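Local structure of glyceraldehyde-3-phosphate dehydrogenase (Sulfolobus solfataricus, 1B7G) at residues A5-G10 with V81-P86. The protein catalyses the phosphorylating oxidation of D-glyceraldehyde 3-phosphate in glycolysis, using NADP or NAD as cofactor with a marked preference for NADP. The protein carries 1 engineered substitution. Numbering follows the deposited sequence.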
ATOM      1  N   ALA A   5       1.958  15.737  21.984  1.00 31.16           N
ATOM      2  CA  ALA A   5       0.602  15.258  21.758  1.00 34.28           C
ATOM      3  C   ALA A   5       0.231  15.364  20.257  1.00 34.77           C
ATOM      4  O   ALA A   5       0.679  16.297  19.619  1.00 31.65           O
ATOM      5  CB  ALA A   5      -0.320  16.190  22.547  1.00 27.17           C
ATOM      6  N   VAL A   6      -0.594  14.491  19.723  1.00 36.06           N
ATOM      7  CA  VAL A   6      -1.156  14.564  18.384  1.00 34.34           C
ATOM      8  C   VAL A   6      -2.682  14.636  18.457  1.00 30.63           C
ATOM      9  O   VAL A   6      -3.369  13.700  18.830  1.00 32.55           O
ATOM     10  CB  VAL A   6      -0.796  13.396  17.447  1.00 25.27           C
ATOM     11  CG1 VAL A   6      -1.378  13.612  16.062  1.00 26.45           C
ATOM     12  CG2 VAL A   6       0.713  13.223  17.360  1.00 25.89           C
ATOM     13  N   ASN A   7      -3.206  15.785  18.044  1.00 28.50           N
ATOM     14  CA  ASN A   7      -4.653  16.021  18.106  1.00 33.19           C
ATOM     15  C   ASN A   7      -5.256  15.749  16.737  1.00 34.70           C
ATOM     16  O   ASN A   7      -4.976  16.437  15.762  1.00 33.21           O
ATOM     17  CB  ASN A   7      -4.889  17.440  18.634  1.00 28.25           C
ATOM     18  CG  ASN A   7      -6.374  17.719  18.858  1.00 34.77           C
ATOM     19  OD1 ASN A   7      -7.181  16.810  18.721  1.00 33.00           O
ATOM     20  ND2 ASN A   7      -6.730  18.962  19.174  1.00 33.28           N
ATOM     21  N   GLY A   8      -5.958  14.627  16.618  1.00 37.66           N
ATOM     22  CA  GLY A   8      -6.551  14.131  15.400  1.00 39.43           C
ATOM     23  C   GLY A   8      -5.791  12.974  14.778  1.00 38.91           C
ATOM     24  O   GLY A   8      -4.955  13.178  13.890  1.00 47.65           O
ATOM     25  N   TYR A   9      -6.082  11.733  15.128  1.00 40.48           N
ATOM     26  CA  TYR A   9      -5.416  10.545  14.612  1.00 36.84           C
ATOM     27  C   TYR A   9      -5.993  10.121  13.275  1.00 37.75           C
ATOM     28  O   TYR A   9      -6.666   9.082  13.200  1.00 34.68           O
ATOM     29  CB  TYR A   9      -5.593   9.404  15.660  1.00 36.22           C
ATOM     30  CG  TYR A   9      -4.647   8.243  15.503  1.00 29.47           C
ATOM     31  CD1 TYR A   9      -3.296   8.399  15.852  1.00 26.62           C
ATOM     32  CD2 TYR A   9      -5.049   7.022  15.000  1.00 24.74           C
ATOM     33  CE1 TYR A   9      -2.411   7.342  15.727  1.00 28.44           C
ATOM     34  CE2 TYR A   9      -4.154   5.964  14.879  1.00 27.69           C
ATOM     35  CZ  TYR A   9      -2.845   6.138  15.243  1.00 30.42           C
ATOM     36  OH  TYR A   9      -1.943   5.102  15.078  1.00 33.11           O
ATOM     37  N   GLY A  10      -5.735  10.880  12.191  1.00 33.45           N
ATOM     38  CA  GLY A  10      -6.332  10.510  10.875  1.00 29.83           C
ATOM     39  C   GLY A  10      -5.165  10.184   9.944  1.00 34.44           C
ATOM     40  O   GLY A  10      -4.103   9.762  10.440  1.00 23.53           O
ATOM     41  N   VAL A  81       1.623  20.593  21.081  1.00 30.48           N
ATOM     42  CA  VAL A  81       0.620  19.786  20.405  1.00 30.18           C
ATOM     43  C   VAL A  81       0.778  19.870  18.867  1.00 33.94           C
ATOM     44  O   VAL A  81       1.000  20.993  18.389  1.00 32.78           O
ATOM     45  CB  VAL A  81      -0.796  20.285  20.731  1.00 31.76           C
ATOM     46  CG1 VAL A  81      -1.846  19.372  20.091  1.00 30.18           C
ATOM     47  CG2 VAL A  81      -1.034  20.385  22.239  1.00 33.54           C
ATOM     48  N   VAL A  82       0.744  18.748  18.186  1.00 28.02           N
ATOM     49  CA  VAL A  82       0.674  18.676  16.731  1.00 32.05           C
ATOM     50  C   VAL A  82      -0.826  18.524  16.358  1.00 28.59           C
ATOM     51  O   VAL A  82      -1.460  17.496  16.594  1.00 29.66           O
ATOM     52  CB  VAL A  82       1.431  17.561  16.030  1.00 31.70           C
ATOM     53  CG1 VAL A  82       1.291  17.697  14.496  1.00 33.07           C
ATOM     54  CG2 VAL A  82       2.928  17.599  16.350  1.00 30.76           C
ATOM     55  N   ASP A  83      -1.402  19.618  15.877  1.00 24.20           N
ATOM     56  CA  ASP A  83      -2.827  19.612  15.534  1.00 22.47           C
ATOM     57  C   ASP A  83      -2.983  19.146  14.087  1.00 30.83           C
ATOM     58  O   ASP A  83      -2.470  19.809  13.184  1.00 28.25           O
ATOM     59  CB  ASP A  83      -3.440  20.992  15.747  1.00 33.86           C
ATOM     60  CG  ASP A  83      -4.930  21.051  15.474  1.00 36.20           C
ATOM     61  OD1 ASP A  83      -5.407  20.577  14.419  1.00 31.89           O
ATOM     62  OD2 ASP A  83      -5.653  21.623  16.317  1.00 31.14           O
ATOM     63  N   THR A  84      -3.656  18.024  13.932  1.00 31.21           N
ATOM     64  CA  THR A  84      -3.893  17.423  12.619  1.00 33.55           C
ATOM     65  C   THR A  84      -5.373  17.139  12.434  1.00 26.69           C
ATOM     66  O   THR A  84      -5.772  16.144  11.828  1.00 32.51           O
ATOM     67  CB  THR A  84      -3.087  16.140  12.400  1.00 28.96           C
ATOM     68  OG1 THR A  84      -3.419  15.158  13.383  1.00 33.12           O
ATOM     69  CG2 THR A  84      -1.592  16.378  12.448  1.00 33.60           C
ATOM     70  N   THR A  85      -6.204  18.010  12.973  1.00 27.37           N
ATOM     71  CA  THR A  85      -7.636  17.942  12.892  1.00 27.61           C
ATOM     72  C   THR A  85      -8.104  18.411  11.489  1.00 31.43           C
ATOM     73  O   THR A  85      -7.375  19.116  10.816  1.00 29.81           O
ATOM     74  CB  THR A  85      -8.284  18.867  13.943  1.00 28.03           C
ATOM     75  OG1 THR A  85      -7.887  20.236  13.720  1.00 30.54           O
ATOM     76  CG2 THR A  85      -7.860  18.439  15.337  1.00 29.66           C
ATOM     77  N   PRO A  86      -9.359  18.216  11.188  1.00 32.33           N
ATOM     78  CA  PRO A  86      -9.901  18.593   9.884  1.00 36.45           C
ATOM     79  C   PRO A  86      -9.782  20.058   9.592  1.00 36.15           C
ATOM     80  O   PRO A  86      -9.625  20.888  10.511  1.00 34.69           O
ATOM     81  CB  PRO A  86     -11.301  18.001   9.902  1.00 32.89           C
ATOM     82  CG  PRO A  86     -11.335  16.991  11.008  1.00 36.30           C
ATOM     83  CD  PRO A  86     -10.344  17.479  12.039  1.00 32.77           C
TER
HETATM   84  O   HOH W   1      -4.778  13.335  11.109  1.00 32.21           O
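The amide of Asn7 and the carboxylate of Asp83 run alongside each other from the same face of the paired strands, with their planes turned 51° apart. The methyl CG2 of Thr85 lies over one face of the amide, 3.9 Å from Asn7 CG, while Val81 CG1 packs against Asn7 CB. CG stands anti to the backbone N in both Asn7 and Asp83 (chi1 -174° and -177°), which extends the two groups alike; Asn7 ND2 and Asp83 OD2 do not bond each other, at 4.1 Å, but each bonds to the hydroxyl of Tyr97. The other carboxylate oxygen, Asp83 OD1, accepts from Thr85 N, which closes an Asx turn and comes from the anti side, out of the carboxylate plane; Thr85 OG1 adds a second bond at 2.6 Å on the syn lone pair. A short acid followed two residues on by threonine suits this turn, since both backbone and side chain can donate.

Between the backbones, parallel pairing runs through Val82 N to Ala5 O, Asn7 N to Val82 O and Thr84 N to Asn7 O. Beyond the strand ends, Thr84 OG1 donates to Gly8 O over 2.6 Å, an oxygen that also accepts from Gly10 N and a water shared with Thr84 O. Gly8 suits its place because a CB there would clash with Thr84 O and with the preceding carbonyl. On the face opposite Asn7, Val6 CG1 lies 3.7 Å from Thr84 OG1; the branched side chains of Val6 and Val82 pack against Ile20 and Val16, respectively, of helix 11-21.

These adjoining central strands of the parallel Rossmann sheet, 2-7 and 80-83, run between strands 26-32 and 103-106. Gly8 and Gly10 fit the glycine-rich turn leading into helix 11-21, consistent with dinucleotide binding nearby, while helix 89-99 covers the Asn7 and Asp83 face through Tyr93 and Tyr97.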